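Long-range contacts in MHC class I protein (Ginglymostoma cirratum, PDB 6LUP), which holds a short peptide in the groove of a beta-2-microglobulin-associated heavy chain, probably to present it to T cells at the cell surface: residues Tyr7-Thr13 and His90-Cys96; Val184-Ser188 and Leu263-Tyr267; Ile207-Leu211 and Ile236-Thr240. All coordinates share one frame. Numbering follows the deposited sequence.

Contact 1 of 3, residues Tyr7-Thr13 and His90-Cys96; sequences YFFTWST and HTYQLMC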
loop_
_atom_site.group_PDB
_atom_site.type_symbol
_atom_site.label_atom_id
_atom_site.label_comp_id
_atom_site.label_asym_id
_atom_site.label_seq_id
_atom_site.Cartn_x
_atom_site.Cartn_y
_atom_site.Cartn_z
ATOM N N TYR A 7 -1.626 -10.912 -2.193
ATOM C CA TYR A 7 -1.105 -11.035 -0.834
ATOM C C TYR A 7 0.337 -10.552 -0.734
ATOM O O TYR A 7 1.138 -10.778 -1.644
ATOM C CB TYR A 7 -1.188 -12.481 -0.367
ATOM C CG TYR A 7 -2.574 -12.917 0.011
ATOM C CD1 TYR A 7 -3.456 -13.422 -0.947
ATOM C CD2 TYR A 7 -3.011 -12.829 1.331
ATOM C CE1 TYR A 7 -4.731 -13.831 -0.597
ATOM C CE2 TYR A 7 -4.286 -13.235 1.690
ATOM C CZ TYR A 7 -5.139 -13.735 0.725
ATOM O OH TYR A 7 -6.401 -14.134 1.084
ATOM N N PHE A 8 0.660 -9.900 0.382
ATOM C CA PHE A 8 1.985 -9.320 0.604
ATOM C C PHE A 8 2.539 -9.805 1.934
ATOM O O PHE A 8 1.958 -9.538 2.987
ATOM C CB PHE A 8 1.923 -7.784 0.575
ATOM C CG PHE A 8 1.406 -7.223 -0.721
ATOM C CD1 PHE A 8 0.040 -7.220 -1.006
ATOM C CD2 PHE A 8 2.282 -6.715 -1.673
ATOM C CE1 PHE A 8 -0.440 -6.727 -2.212
ATOM C CE2 PHE A 8 1.809 -6.214 -2.881
ATOM C CZ PHE A 8 0.448 -6.218 -3.149
ATOM N N PHE A 9 3.654 -10.531 1.874
ATOM C CA PHE A 9 4.276 -11.119 3.055
ATOM C C PHE A 9 5.590 -10.409 3.345
ATOM O O PHE A 9 6.428 -10.277 2.453
ATOM C CB PHE A 9 4.600 -12.597 2.816
ATOM C CG PHE A 9 3.416 -13.460 2.476
ATOM C CD1 PHE A 9 2.778 -13.352 1.244
ATOM C CD2 PHE A 9 2.982 -14.434 3.363
ATOM C CE1 PHE A 9 1.704 -14.176 0.925
ATOM C CE2 PHE A 9 1.912 -15.264 3.050
ATOM C CZ PHE A 9 1.268 -15.134 1.832
ATOM N N THR A 10 5.776 -9.963 4.586
ATOM C CA THR A 10 7.051 -9.377 4.998
ATOM C C THR A 10 7.601 -10.081 6.234
ATOM O O THR A 10 6.946 -10.123 7.278
ATOM C CB THR A 10 6.941 -7.863 5.273
ATOM O OG1 THR A 10 6.425 -7.202 4.116
ATOM C CG2 THR A 10 8.302 -7.269 5.616
ATOM N N TRP A 11 8.801 -10.638 6.093
ATOM C CA TRP A 11 9.558 -11.167 7.221
ATOM C C TRP A 11 10.704 -10.217 7.552
ATOM O O TRP A 11 11.523 -9.887 6.689
ATOM C CB TRP A 11 10.119 -12.553 6.908
ATOM C CG TRP A 11 9.088 -13.624 6.726
ATOM C CD1 TRP A 11 8.611 -14.470 7.684
ATOM C CD2 TRP A 11 8.423 -13.984 5.507
ATOM N NE1 TRP A 11 7.687 -15.333 7.143
ATOM C CE2 TRP A 11 7.551 -15.058 5.809
ATOM C CE3 TRP A 11 8.476 -13.507 4.190
ATOM C CZ2 TRP A 11 6.736 -15.660 4.840
ATOM C CZ3 TRP A 11 7.669 -14.110 3.228
ATOM C CH2 TRP A 11 6.811 -15.175 3.561
ATOM N N SER A 12 10.747 -9.771 8.804
ATOM C CA SER A 12 11.822 -8.903 9.287
ATOM C C SER A 12 12.666 -9.601 10.335
ATOM O O SER A 12 12.173 -10.438 11.092
ATOM C CB SER A 12 11.261 -7.610 9.880
ATOM O OG SER A 12 10.596 -6.845 8.897
ATOM N N THR A 13 13.941 -9.239 10.380
ATOM C CA THR A 13 14.849 -9.743 11.394
ATOM C C THR A 13 14.346 -9.343 12.781
ATOM O O THR A 13 13.749 -8.275 12.948
ATOM C CB THR A 13 16.279 -9.210 11.166
ATOM O OG1 THR A 13 17.191 -9.908 12.019
ATOM C CG2 THR A 13 16.364 -7.717 11.450
ATOM N N HIS A 90 17.695 -7.439 8.316
ATOM C CA HIS A 90 17.373 -8.099 7.047
ATOM C C HIS A 90 15.890 -8.417 6.846
ATOM O O HIS A 90 15.122 -8.499 7.804
ATOM C CB HIS A 90 18.232 -9.353 6.870
ATOM C CG HIS A 90 19.698 -9.066 6.831
ATOM N ND1 HIS A 90 20.301 -8.419 5.773
ATOM C CD2 HIS A 90 20.681 -9.314 7.729
ATOM C CE1 HIS A 90 21.594 -8.291 6.016
ATOM N NE2 HIS A 90 21.850 -8.826 7.196
ATOM N N THR A 91 15.510 -8.599 5.583
ATOM C CA THR A 91 14.113 -8.726 5.183
ATOM C C THR A 91 13.916 -9.821 4.138
ATOM O O THR A 91 14.761 -10.021 3.260
ATOM C CB THR A 91 13.596 -7.388 4.607
ATOM O OG1 THR A 91 13.678 -6.376 5.614
ATOM C CG2 THR A 91 12.154 -7.490 4.155
ATOM N N TYR A 92 12.799 -10.532 4.249
ATOM C CA TYR A 92 12.303 -11.346 3.153
ATOM C C TYR A 92 10.902 -10.874 2.769
ATOM O O TYR A 92 10.116 -10.471 3.630
ATOM C CB TYR A 92 12.288 -12.829 3.522
ATOM C CG TYR A 92 12.218 -13.752 2.321
ATOM C CD1 TYR A 92 13.379 -14.202 1.692
ATOM C CD2 TYR A 92 10.993 -14.170 1.809
ATOM C CE1 TYR A 92 13.322 -15.044 0.593
ATOM C CE2 TYR A 92 10.925 -15.010 0.709
ATOM C CZ TYR A 92 12.090 -15.448 0.106
ATOM O OH TYR A 92 12.022 -16.286 -0.986
ATOM N N GLN A 93 10.599 -10.911 1.475
ATOM C CA GLN A 93 9.295 -10.484 0.984
ATOM C C GLN A 93 8.728 -11.451 -0.043
ATOM O O GLN A 93 9.470 -12.020 -0.844
ATOM C CB GLN A 93 9.379 -9.081 0.388
ATOM C CG GLN A 93 9.563 -7.984 1.419
ATOM C CD GLN A 93 10.011 -6.681 0.798
ATOM O OE1 GLN A 93 11.176 -6.517 0.434
ATOM N NE2 GLN A 93 9.086 -5.742 0.676
ATOM N N LEU A 94 7.410 -11.629 -0.004
ATOM C CA LEU A 94 6.707 -12.446 -0.981
ATOM C C LEU A 94 5.482 -11.700 -1.482
ATOM O O LEU A 94 4.707 -11.171 -0.693
ATOM C CB LEU A 94 6.280 -13.780 -0.370
ATOM C CG LEU A 94 5.949 -14.974 -1.271
ATOM C CD1 LEU A 94 5.372 -16.094 -0.424
ATOM C CD2 LEU A 94 4.981 -14.646 -2.390
ATOM N N MET A 95 5.322 -11.666 -2.799
ATOM C CA MET A 95 4.139 -11.124 -3.442
ATOM C C MET A 95 3.525 -12.209 -4.292
ATOM O O MET A 95 4.197 -12.753 -5.170
ATOM C CB MET A 95 4.533 -10.014 -4.404
ATOM C CG MET A 95 4.427 -8.610 -3.871
ATOM S SD MET A 95 5.136 -7.449 -5.062
ATOM C CE MET A 95 3.867 -7.440 -6.333
ATOM N N CYS A 96 2.260 -12.521 -4.065
ATOM C CA CYS A 96 1.548 -13.342 -5.035
ATOM C C CYS A 96 0.112 -12.891 -5.191
ATOM O O CYS A 96 -0.443 -12.229 -4.308
ATOM C CB CYS A 96 1.638 -14.833 -4.698
ATOM S SG CYS A 96 1.066 -15.247 -3.046
#

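Contact 2 of 3, residues Val184-Ser188 and Leu263-Tyr267; sequences VTFTS and LVVFY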
loop_
_atom_site.group_PDB
_atom_site.type_symbol
_atom_site.label_atom_id
_atom_site.label_comp_id
_atom_site.label_asym_id
_atom_site.label_seq_id
_atom_site.Cartn_x
_atom_site.Cartn_y
_atom_site.Cartn_z
ATOM N N VAL A 184 -14.119 16.992 -4.865
ATOM C CA VAL A 184 -13.037 17.872 -5.315
ATOM C C VAL A 184 -13.246 19.345 -4.954
ATOM O O VAL A 184 -14.367 19.862 -4.985
ATOM C CB VAL A 184 -12.742 17.725 -6.831
ATOM C CG1 VAL A 184 -12.618 16.259 -7.224
ATOM C CG2 VAL A 184 -13.811 18.411 -7.664
ATOM N N THR A 185 -12.143 20.000 -4.613
ATOM C CA THR A 185 -12.118 21.418 -4.293
ATOM C C THR A 185 -11.115 22.098 -5.219
ATOM O O THR A 185 -10.065 21.530 -5.527
ATOM C CB THR A 185 -11.729 21.631 -2.813
ATOM O OG1 THR A 185 -12.860 21.354 -1.982
ATOM C CG2 THR A 185 -11.266 23.053 -2.541
ATOM N N PHE A 186 -11.453 23.304 -5.670
ATOM C CA PHE A 186 -10.540 24.112 -6.468
ATOM C C PHE A 186 -10.580 25.560 -5.984
ATOM O O PHE A 186 -11.492 26.322 -6.324
ATOM C CB PHE A 186 -10.883 23.999 -7.958
ATOM C CG PHE A 186 -9.746 24.351 -8.883
ATOM C CD1 PHE A 186 -8.423 24.200 -8.482
ATOM C CD2 PHE A 186 -10.004 24.804 -10.174
ATOM C CE1 PHE A 186 -7.381 24.515 -9.343
ATOM C CE2 PHE A 186 -8.966 25.116 -11.040
ATOM C CZ PHE A 186 -7.654 24.969 -10.625
ATOM N N THR A 187 -9.588 25.919 -5.171
ATOM C CA THR A 187 -9.561 27.214 -4.492
ATOM C C THR A 187 -8.178 27.856 -4.511
ATOM O O THR A 187 -7.160 27.167 -4.639
ATOM C CB THR A 187 -9.992 27.086 -3.014
ATOM O OG1 THR A 187 -9.222 26.059 -2.377
ATOM C CG2 THR A 187 -11.476 26.763 -2.892
ATOM N N SER A 188 -8.155 29.182 -4.375
ATOM C CA SER A 188 -6.914 29.911 -4.152
ATOM C C SER A 188 -6.442 29.626 -2.737
ATOM O O SER A 188 -7.249 29.563 -1.805
ATOM C CB SER A 188 -7.115 31.417 -4.355
ATOM O OG SER A 188 -7.853 31.990 -3.287
ATOM N N LEU A 263 -14.979 14.971 -14.821
ATOM C CA LEU A 263 -15.448 16.021 -13.928
ATOM C C LEU A 263 -14.583 17.285 -14.007
ATOM O O LEU A 263 -13.366 17.232 -13.815
ATOM C CB LEU A 263 -15.557 15.499 -12.493
ATOM C CG LEU A 263 -15.982 16.491 -11.410
ATOM C CD1 LEU A 263 -17.053 15.918 -10.500
ATOM C CD2 LEU A 263 -14.775 16.936 -10.607
ATOM N N VAL A 264 -15.231 18.410 -14.299
ATOM C CA VAL A 264 -14.561 19.711 -14.357
ATOM C C VAL A 264 -15.067 20.647 -13.268
ATOM O O VAL A 264 -16.249 20.644 -12.934
ATOM C CB VAL A 264 -14.686 20.394 -15.743
ATOM C CG1 VAL A 264 -13.722 19.771 -16.738
ATOM C CG2 VAL A 264 -16.111 20.334 -16.275
ATOM N N VAL A 265 -14.155 21.438 -12.715
ATOM C CA VAL A 265 -14.488 22.412 -11.676
ATOM C C VAL A 265 -13.747 23.732 -11.926
ATOM O O VAL A 265 -12.531 23.740 -12.130
ATOM C CB VAL A 265 -14.222 21.848 -10.253
ATOM C CG1 VAL A 265 -12.888 21.115 -10.190
ATOM C CG2 VAL A 265 -14.302 22.940 -9.193
ATOM N N PHE A 266 -14.492 24.837 -11.925
ATOM C CA PHE A 266 -13.918 26.169 -12.159
ATOM C C PHE A 266 -13.614 26.893 -10.847
ATOM O O PHE A 266 -14.166 26.540 -9.800
ATOM C CB PHE A 266 -14.851 27.013 -13.037
ATOM C CG PHE A 266 -15.191 26.371 -14.351
ATOM C CD1 PHE A 266 -14.254 26.322 -15.381
ATOM C CD2 PHE A 266 -16.445 25.808 -14.562
ATOM C CE1 PHE A 266 -14.560 25.723 -16.593
ATOM C CE2 PHE A 266 -16.759 25.208 -15.774
ATOM C CZ PHE A 266 -15.814 25.167 -16.791
ATOM N N TYR A 267 -12.737 27.897 -10.905
ATOM C CA TYR A 267 -12.362 28.655 -9.709
ATOM C C TYR A 267 -13.564 29.323 -9.024
ATOM O O TYR A 267 -14.162 30.265 -9.552
ATOM C CB TYR A 267 -11.266 29.684 -10.006
ATOM C CG TYR A 267 -11.045 30.635 -8.850
ATOM C CD1 TYR A 267 -10.421 30.204 -7.678
ATOM C CD2 TYR A 267 -11.492 31.958 -8.915
ATOM C CE1 TYR A 267 -10.232 31.066 -6.611
ATOM C CE2 TYR A 267 -11.309 32.826 -7.851
ATOM C CZ TYR A 267 -10.678 32.375 -6.704
ATOM O OH TYR A 267 -10.494 33.234 -5.648
#

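Contact 3 of 3, residues Ile207-Leu211 and Ile236-Thr240; sequences IEVNL and IHRST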
loop_
_atom_site.group_PDB
_atom_site.type_symbol
_atom_site.label_atom_id
_atom_site.label_comp_id
_atom_site.label_asym_id
_atom_site.label_seq_id
_atom_site.Cartn_x
_atom_site.Cartn_y
_atom_site.Cartn_z
ATOM N N ILE A 207 -5.962 7.638 -10.344
ATOM C CA ILE A 207 -6.653 8.889 -10.672
ATOM C C ILE A 207 -5.876 9.790 -11.644
ATOM O O ILE A 207 -4.643 9.822 -11.638
ATOM C CB ILE A 207 -7.033 9.673 -9.384
ATOM C CG1 ILE A 207 -8.072 10.761 -9.682
ATOM C CG2 ILE A 207 -5.793 10.229 -8.687
ATOM C CD1 ILE A 207 -8.716 11.360 -8.449
ATOM N N GLU A 208 -6.620 10.514 -12.478
ATOM C CA GLU A 208 -6.054 11.526 -13.367
ATOM C C GLU A 208 -6.603 12.888 -12.970
ATOM O O GLU A 208 -7.818 13.074 -12.894
ATOM C CB GLU A 208 -6.406 11.235 -14.830
ATOM C CG GLU A 208 -5.884 9.910 -15.370
ATOM C CD GLU A 208 -4.404 9.958 -15.703
ATOM O OE1 GLU A 208 -3.609 9.288 -15.002
ATOM O OE2 GLU A 208 -4.034 10.673 -16.660
ATOM N N VAL A 209 -5.707 13.834 -12.704
ATOM C CA VAL A 209 -6.112 15.196 -12.358
ATOM C C VAL A 209 -5.193 16.223 -13.029
ATOM O O VAL A 209 -3.989 16.269 -12.772
ATOM C CB VAL A 209 -6.235 15.402 -10.826
ATOM C CG1 VAL A 209 -5.120 14.677 -10.082
ATOM C CG2 VAL A 209 -6.274 16.883 -10.462
ATOM N N ASN A 210 -5.776 17.032 -13.905
ATOM C CA ASN A 210 -5.010 17.975 -14.704
ATOM C C ASN A 210 -5.596 19.374 -14.628
ATOM O O ASN A 210 -6.814 19.543 -14.535
ATOM C CB ASN A 210 -4.942 17.503 -16.159
ATOM C CG ASN A 210 -4.222 16.173 -16.310
ATOM O OD1 ASN A 210 -2.998 16.104 -16.215
ATOM N ND2 ASN A 210 -4.981 15.113 -16.556
ATOM N N LEU A 211 -4.717 20.371 -14.670
ATOM C CA LEU A 211 -5.118 21.770 -14.572
ATOM C C LEU A 211 -5.070 22.474 -15.918
ATOM O O LEU A 211 -4.203 22.195 -16.748
ATOM C CB LEU A 211 -4.249 22.505 -13.552
ATOM C CG LEU A 211 -4.707 22.446 -12.092
ATOM C CD1 LEU A 211 -4.612 21.047 -11.498
ATOM C CD2 LEU A 211 -3.892 23.427 -11.265
ATOM N N ILE A 236 -5.336 13.501 -3.287
ATOM C CA ILE A 236 -4.261 14.084 -4.083
ATOM C C ILE A 236 -4.433 15.598 -4.193
ATOM O O ILE A 236 -5.557 16.103 -4.292
ATOM C CB ILE A 236 -4.150 13.430 -5.487
ATOM C CG1 ILE A 236 -2.938 13.988 -6.249
ATOM C CG2 ILE A 236 -5.454 13.564 -6.270
ATOM C CD1 ILE A 236 -2.548 13.192 -7.480
ATOM N N HIS A 237 -3.308 16.306 -4.148
ATOM C CA HIS A 237 -3.284 17.751 -4.330
ATOM C C HIS A 237 -2.454 18.070 -5.560
ATOM O O HIS A 237 -1.284 17.691 -5.634
ATOM C CB HIS A 237 -2.666 18.443 -3.111
ATOM C CG HIS A 237 -3.474 18.316 -1.857
ATOM N ND1 HIS A 237 -3.966 19.410 -1.178
ATOM C CD2 HIS A 237 -3.867 17.229 -1.151
ATOM C CE1 HIS A 237 -4.627 19.003 -0.109
ATOM N NE2 HIS A 237 -4.585 17.684 -0.071
ATOM N N ARG A 238 -3.065 18.738 -6.535
ATOM C CA ARG A 238 -2.307 19.332 -7.633
ATOM C C ARG A 238 -2.478 20.846 -7.647
ATOM O O ARG A 238 -3.595 21.359 -7.737
ATOM C CB ARG A 238 -2.674 18.733 -8.993
ATOM C CG ARG A 238 -1.660 19.102 -10.066
ATOM C CD ARG A 238 -1.986 18.531 -11.436
ATOM N NE ARG A 238 -1.794 17.085 -11.508
ATOM C CZ ARG A 238 -0.614 16.472 -11.596
ATOM N NH1 ARG A 238 0.513 17.168 -11.608
ATOM N NH2 ARG A 238 -0.565 15.151 -11.665
ATOM N N SER A 239 -1.355 21.552 -7.556
ATOM C CA SER A 239 -1.360 23.009 -7.483
ATOM C C SER A 239 -0.394 23.651 -8.473
ATOM O O SER A 239 0.660 23.093 -8.798
ATOM C CB SER A 239 -1.037 23.477 -6.064
ATOM O OG SER A 239 0.210 22.958 -5.638
ATOM N N THR A 240 -0.772 24.835 -8.944
ATOM C CA THR A 240 0.059 25.609 -9.851
ATOM C C THR A 240 0.238 27.035 -9.336
ATOM O O THR A 240 -0.490 27.474 -8.439
ATOM C CB THR A 240 -0.519 25.621 -11.285
ATOM O OG1 THR A 240 0.484 26.084 -12.198
ATOM C CG2 THR A 240 -1.766 26.509 -11.387
HETATM O O HOH W 1 -2.734 12.823 -11.690
#

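Contact 1 of 3, residues Tyr7-Thr13 and His90-Cys96
Seven backbone hydrogen bonds join Tyr7-Thr13 to His90-Cys96, where strands 7-12 and 91-96 run antiparallel at 170° and their axes approach to 4.7 Å. The hydrogen-bonded pairs each exchange two: Tyr7 N to Cys96 O (2.8 Å) and Cys96 N to Tyr7 O (3.2 Å), Phe9 N to Leu94 O (2.8 Å) and Leu94 N to Phe9 O (3.0 Å), Trp11 N to Tyr92 O and Tyr92 N to Trp11 O (both 2.8 Å). Thr13 N adds a more bent bond to His90 O (2.9 Å, 143°). The backbones of Phe8 and Thr10 pair with Val24 and Val22 of strand 21-27, that of Ser12 with Glu20 just ahead of it, those of Thr91 and Gln93 with Asp116 and Ala114. This is the centre of the MHC class I platform, where the first strand of the alpha-1 half meets the first of the alpha-2 half. On the groove face, with Phe9, Trp11, Leu94 and Cys96, the Tyr7 hydroxyl bonds the backbone of the bound peptide and Tyr92 OH bonds His113. The face with Phe8, Thr10 and Met95 meets beta-2-microglobulin, whose backbone accepts a hydrogen bond from Gln93 NE2, while Gln93 OE1 pairs with Ser117. Asp116 engages His90 ND1.

Contact 2 of 3, residues Val184-Ser188 and Leu263-Tyr267
Strands 183-189 and 263-266 are edge strands of the two facing sheets of an immunoglobulin C1-set domain, the alpha-3 domain of the class I heavy chain, and this contact spans the gap between those sheets at one side of the sandwich. The geometry is that of packing between sheets: the axes of 184-188 and 263-266 come no closer than 7.3 Å, run in roughly the same direction with a crossing angle of -25°, and have no hydrogen bond between them. Each strand is instead paired within its own sheet, Thr185 and Thr187 with Val198 and Ser196, Leu263 and Val265 with Val254 and Cys252.

Apolar contact accounts for the inward-facing residues. The CA-to-CB bonds of Val184, Phe186, Leu263 and Val265 all point toward the opposing segment. Val184 CG2 meets Leu263 CD2 at 3.4 Å and Val265 CG1 at 3.8 Å, and Phe186 CB lies 3.8 Å from Val265 CG2. Phe186, the most covered residue at 89 Å², also reaches Cys197 and Cys252, the disulfide that links the two sheets.

Contacts of rings with backbone form the second group. Phe186 CD2 lies 3.4 Å from Val265 O, in an oblique approach. At the C-terminal end the two segments draw closer, with the CA atoms of Phe186 and Tyr267 5.9 Å apart. Tyr267 leaves its backbone sideways, but its ring swings back across the gap, presenting its edge to Ser188, whose OG bonds Asn192; Tyr267 CE1 stops 3.6 Å from Ser188 N.

Contact 3 of 3, residues Ile207-Leu211 and Ile236-Thr240
Face-to-face packing between two sheets, reinforced by a polar bridge from side chain to backbone, brings Ile207-Leu211 against Ile236-Thr240. The axes of 208-211 and 236-240 pass 7.9 Å apart at a crossing angle of -16°, too far for backbone pairing, and the nearest CA atoms, those of Val209 and Arg238, are 7.3 Å apart. Ile207, Val209 and Leu211 point toward Ile236, Arg238 and Thr240, which point back. At one end Ile207 CG2 lies 4.1 Å from Ile236 CG2; at the other Leu211 CD2 meets Thr240 CG2 at 3.7 Å. Between them, Val209 CG1 is 3.9 Å from Ile236 CD1. These strands belong to the two sheets of the immunoglobulin C1-set sandwich, so that the apolar pairs lie between its sheets, with Val209, Leu211, Ile236 and Thr240 buried: Val209 also rests on Cys252 of the disulfide, and Leu211 on Ile218. Arg238 crosses the gap between the sheets. Its aliphatic part lies along Leu211, with Arg238 CD 3.6 Å from Leu211 CD1, and its NE donates a hydrogen bond to Val209 O at 2.7 Å, with a bent angle of 131°. One water extends the bridge, accepting from Arg238 NH2 at 3.2 Å and weakly from Val209 N at 3.3 Å. The CA-to-CB bond of His237 points away, and its ND1 is hydrogen-bonded to an aromatic side chain of beta-2-microglobulin.

Contact 1 belongs to the peptide-binding platform, contacts 2 and 3 to the immunoglobulin domain, on the other side of the chain's centre. The centre of contact 1 is 41 Å from that of contact 2 and 33 Å from that of contact 3; even its nearest atoms are about 26 Å and about 17 Å away. Contacts 2 and 3, with centres 10 Å apart, bridge the same two sheets and meet where Phe186 CZ packs 4.1 Å from Leu211 CD2. In sequence, 207-211 and 236-240 both fall between 184-188 and 263-267. Only contact 1 reaches the peptide, whereas beta-2-microglobulin touches contacts 1 and 3 and thereby spans both domains.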